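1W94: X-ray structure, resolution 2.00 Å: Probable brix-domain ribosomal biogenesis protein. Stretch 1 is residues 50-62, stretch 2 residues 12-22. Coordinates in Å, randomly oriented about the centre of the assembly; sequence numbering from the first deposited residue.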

# COMPACT_ATOMS: atom_id res chain seq x y z
N VAL A 50 -4.13 -6.63 -3.88
CA VAL A 50 -3.20 -7.58 -4.49
C VAL A 50 -1.98 -6.79 -5.01
O VAL A 50 -2.12 -5.90 -5.85
CB VAL A 50 -3.87 -8.38 -5.64
CG1 VAL A 50 -2.93 -9.46 -6.14
CG2 VAL A 50 -5.15 -9.02 -5.16
N VAL A 51 -0.79 -7.12 -4.50
CA VAL A 51 0.43 -6.58 -5.07
C VAL A 51 0.85 -7.51 -6.19
O VAL A 51 1.22 -8.67 -5.95
CB VAL A 51 1.58 -6.45 -4.04
CG1 VAL A 51 2.84 -5.79 -4.72
CG2 VAL A 51 1.11 -5.69 -2.76
N SER A 52 0.80 -7.01 -7.42
CA SER A 52 1.34 -7.77 -8.55
C SER A 52 2.69 -7.21 -9.03
O SER A 52 3.06 -6.08 -8.70
CB SER A 52 0.31 -7.87 -9.71
OG SER A 52 -0.18 -6.59 -10.08
N GLU A 53 3.42 -8.04 -9.79
CA GLU A 53 4.74 -7.70 -10.28
C GLU A 53 4.82 -7.66 -11.79
O GLU A 53 3.98 -8.23 -12.48
CB GLU A 53 5.81 -8.71 -9.88
CG GLU A 53 5.49 -9.68 -8.79
CD GLU A 53 6.53 -10.80 -8.76
OE1 GLU A 53 6.50 -11.64 -9.68
OE2 GLU A 53 7.37 -10.84 -7.84
N ARG A 54 5.86 -7.01 -12.28
CA ARG A 54 6.34 -7.22 -13.63
C ARG A 54 7.83 -7.48 -13.48
O ARG A 54 8.52 -6.69 -12.83
CB ARG A 54 6.13 -5.97 -14.49
CG ARG A 54 4.73 -5.41 -14.59
CD ARG A 54 4.78 -4.05 -15.36
N HIS A 55 8.33 -8.56 -14.09
CA HIS A 55 9.76 -8.86 -14.09
C HIS A 55 10.34 -8.98 -12.66
O HIS A 55 11.49 -8.60 -12.41
CB HIS A 55 10.55 -7.87 -14.96
CG HIS A 55 10.04 -7.78 -16.37
ND1 HIS A 55 10.30 -8.74 -17.32
CD2 HIS A 55 9.28 -6.84 -16.99
CE1 HIS A 55 9.72 -8.41 -18.46
NE2 HIS A 55 9.08 -7.27 -18.28
N GLY A 56 9.54 -9.52 -11.74
CA GLY A 56 10.02 -9.81 -10.38
C GLY A 56 10.02 -8.66 -9.37
O GLY A 56 10.36 -8.87 -8.21
N ASN A 57 9.61 -7.47 -9.81
CA ASN A 57 9.43 -6.31 -8.94
C ASN A 57 7.93 -6.02 -8.70
O ASN A 57 7.13 -6.11 -9.63
CB ASN A 57 10.07 -5.06 -9.58
CG ASN A 57 11.58 -5.20 -9.80
OD1 ASN A 57 12.29 -5.81 -8.99
ND2 ASN A 57 12.08 -4.64 -10.90
N PRO A 58 7.56 -5.67 -7.46
CA PRO A 58 6.21 -5.16 -7.26
C PRO A 58 6.01 -3.88 -8.09
O PRO A 58 6.86 -2.98 -8.11
CB PRO A 58 6.14 -4.90 -5.76
CG PRO A 58 7.53 -5.15 -5.19
CD PRO A 58 8.40 -5.64 -6.25
N ALA A 59 4.89 -3.83 -8.81
CA ALA A 59 4.65 -2.81 -9.83
C ALA A 59 3.24 -2.23 -9.74
O ALA A 59 2.98 -1.12 -10.22
CB ALA A 59 4.87 -3.42 -11.21
N ARG A 60 2.32 -2.99 -9.16
CA ARG A 60 0.91 -2.56 -9.09
C ARG A 60 0.25 -3.10 -7.82
O ARG A 60 0.52 -4.24 -7.41
CB ARG A 60 0.14 -3.06 -10.33
CG ARG A 60 -1.32 -2.71 -10.33
CD ARG A 60 -2.06 -3.49 -11.47
NE ARG A 60 -1.67 -3.04 -12.81
CZ ARG A 60 -2.52 -2.64 -13.77
NH1 ARG A 60 -3.84 -2.62 -13.56
NH2 ARG A 60 -2.03 -2.26 -14.95
N ILE A 61 -0.55 -2.25 -7.19
CA ILE A 61 -1.48 -2.70 -6.16
C ILE A 61 -2.90 -2.50 -6.66
O ILE A 61 -3.30 -1.39 -6.99
CB ILE A 61 -1.33 -1.98 -4.82
CG1 ILE A 61 0.15 -1.98 -4.40
CG2 ILE A 61 -2.21 -2.67 -3.71
CD1 ILE A 61 0.40 -1.30 -3.02
N THR A 62 -3.64 -3.59 -6.73
CA THR A 62 -5.03 -3.55 -7.15
C THR A 62 -5.97 -3.68 -5.97
O THR A 62 -5.78 -4.56 -5.14
CB THR A 62 -5.26 -4.68 -8.17
OG1 THR A 62 -4.43 -4.40 -9.31
CG2 THR A 62 -6.72 -4.81 -8.58
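Stretch 2 12-22: QRTRSFSQRLS

Residues 50-62 form a β-hairpin, with strands 50-54 and 57-62 joined by a type I' turn from Arg 54 to Asn 57. Stretch 2 is helical throughout, from Gln 12 to Ser 22, and continues beyond the stretch; each amide from Ser 16 to Ser 22 donates to the carbonyl four residues earlier. The helix packs across one side of the hairpin. Its direction is nearly antiparallel to the first strand, with a signed crossing angle of 155° and a closest axial approach of 9.6 Å. It runs closer to the second strand, at 7.2 Å, where the N-to-C directions differ by 59°. The N-terminal part of the helix lies near the turn, and later residues approach the body of the hairpin. The contact is modest, burying 420 Å² summed over both sides.

Along the first strand the side chains alternate in the usual β fashion. Val 50 points away from the helix, whereas Val 51 points toward it and, with chi1 in the t rotamer, meets three helical residues. Val 51 CG2 lies 3.4 Å from Ser 18 OG, and Val 51 CG1 lies 4.1 Å from Phe 17 CE2 and 4.4 Å from Thr 14 CG2. The CA atoms of Val 51 and Ser 18 are 6.9 Å apart, which marks the register here. The hydroxyl of Ser 18 is not left unpaired against this apolar neighbour: Ser 18 OG donates to the carbonyl O of Thr 14 within the helix, at 2.9 Å.

Ser 52 again points away, and Glu 53 returns toward the helix. Its carboxylate receives the one hydrogen bond between the stretches, from Thr 14 OG1 to Glu 53 OE2 at 2.7 Å. The glutamate chi1 of -15° lies between the standard wells.

The modelled atoms of Arg 54, and His 55, make no contact with the helix. Gly 56, whose phi of 84° suits glycine, brings its carbonyl O to 3.5 Å from OG1 of Thr 14. At Asn 57 the CA-to-CB bond points away, yet the end of the side chain comes nearer, placing Asn 57 OD1 4.3 Å from CD of Arg 13; both residues are exposed.

Pro 58 is where the backbones come close: its CA is 5.3 Å from that of Thr 14. The CA-to-CB bond of Pro 58 points toward the helix, and Pro 58 CD lies 3.2 Å from Thr 14 OG1 and Pro 58 CG 4.0 Å from Phe 17 CB. Although Thr 14 OG1 is also 3.3 Å from Pro 58 N, the proline nitrogen has no hydrogen to share, so this is packing alone. Pro 58 and Val 51 both approach the Phe 17 ring obliquely, so that Phe 17 touches a residue of each strand.

Ala 59 and Arg 60 do not reach the helix. Ile 61 does, Ile 61 CD1 lying 3.9 Å from CD2 of Leu 21 in a buried apolar contact one helical turn beyond Phe 17. Thr 62 ends the stretch without touching the helix.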

# COMPACT_ATOMS: atom_id res chain seq x y z
N GLN A 12 11.22 -13.04 -3.95
CA GLN A 12 11.57 -12.67 -2.58
C GLN A 12 11.31 -11.19 -2.28
O GLN A 12 10.79 -10.86 -1.21
CB GLN A 12 13.06 -12.93 -2.34
CG GLN A 12 13.36 -13.75 -1.13
N ARG A 13 11.67 -10.31 -3.21
CA ARG A 13 11.48 -8.87 -3.01
C ARG A 13 9.99 -8.49 -2.91
O ARG A 13 9.60 -7.67 -2.07
CB ARG A 13 12.18 -8.04 -4.09
CG ARG A 13 12.18 -6.49 -3.78
CD ARG A 13 13.03 -5.71 -4.76
NE ARG A 13 12.93 -4.24 -4.62
CZ ARG A 13 13.50 -3.53 -3.64
NH1 ARG A 13 14.16 -4.12 -2.66
NH2 ARG A 13 13.38 -2.20 -3.61
N THR A 14 9.18 -9.07 -3.78
CA THR A 14 7.76 -8.82 -3.73
C THR A 14 7.16 -9.31 -2.40
O THR A 14 6.33 -8.61 -1.81
CB THR A 14 7.04 -9.40 -4.97
OG1 THR A 14 7.53 -8.73 -6.13
CG2 THR A 14 5.54 -9.20 -4.91
N ARG A 15 7.60 -10.48 -1.93
CA ARG A 15 7.21 -11.01 -0.60
C ARG A 15 7.57 -10.07 0.55
O ARG A 15 6.74 -9.74 1.37
CB ARG A 15 7.85 -12.38 -0.35
CG ARG A 15 7.10 -13.49 -1.02
CD ARG A 15 7.62 -14.90 -0.64
NE ARG A 15 6.47 -15.82 -0.63
CZ ARG A 15 6.20 -16.74 -1.56
NH1 ARG A 15 7.02 -16.91 -2.59
NH2 ARG A 15 5.12 -17.50 -1.46
N SER A 16 8.84 -9.69 0.60
CA SER A 16 9.37 -8.80 1.61
C SER A 16 8.60 -7.49 1.63
O SER A 16 8.20 -7.01 2.70
CB SER A 16 10.83 -8.51 1.31
OG SER A 16 11.62 -9.60 1.70
N PHE A 17 8.46 -6.90 0.44
CA PHE A 17 7.71 -5.67 0.31
C PHE A 17 6.30 -5.81 0.87
O PHE A 17 5.84 -4.94 1.63
CB PHE A 17 7.60 -5.22 -1.15
CG PHE A 17 6.61 -4.08 -1.33
CD1 PHE A 17 6.97 -2.77 -0.98
CD2 PHE A 17 5.31 -4.32 -1.80
CE1 PHE A 17 6.08 -1.73 -1.11
CE2 PHE A 17 4.39 -3.27 -1.94
CZ PHE A 17 4.77 -1.97 -1.58
N SER A 18 5.60 -6.87 0.47
CA SER A 18 4.17 -6.99 0.77
C SER A 18 3.95 -7.31 2.24
O SER A 18 3.04 -6.76 2.86
CB SER A 18 3.49 -8.04 -0.12
OG SER A 18 3.57 -7.64 -1.47
N GLN A 19 4.81 -8.16 2.80
CA GLN A 19 4.77 -8.44 4.22
C GLN A 19 5.03 -7.15 5.04
O GLN A 19 4.29 -6.86 5.97
CB GLN A 19 5.75 -9.54 4.59
CG GLN A 19 5.34 -10.93 4.05
CD GLN A 19 6.36 -12.03 4.33
OE1 GLN A 19 5.99 -13.12 4.77
NE2 GLN A 19 7.64 -11.74 4.11
N ARG A 20 6.09 -6.41 4.69
CA ARG A 20 6.35 -5.09 5.28
C ARG A 20 5.14 -4.15 5.22
O ARG A 20 4.78 -3.55 6.22
CB ARG A 20 7.46 -4.39 4.51
CG ARG A 20 8.85 -4.57 5.06
CD ARG A 20 9.34 -3.23 5.63
NE ARG A 20 10.37 -3.52 6.60
CZ ARG A 20 11.67 -3.36 6.39
NH1 ARG A 20 12.52 -3.69 7.34
NH2 ARG A 20 12.11 -2.85 5.24
N LEU A 21 4.56 -3.99 4.03
CA LEU A 21 3.45 -3.04 3.85
C LEU A 21 2.26 -3.44 4.70
O LEU A 21 1.59 -2.59 5.31
CB LEU A 21 3.06 -2.95 2.39
CG LEU A 21 1.85 -2.10 2.03
CD1 LEU A 21 2.09 -0.57 2.24
CD2 LEU A 21 1.42 -2.42 0.57
N SER A 22 1.98 -4.74 4.75
CA SER A 22 0.80 -5.20 5.49
C SER A 22 0.98 -4.98 7.00
O SER A 22 0.05 -4.58 7.69
CB SER A 22 0.49 -6.64 5.15
OG SER A 22 1.46 -7.45 5.80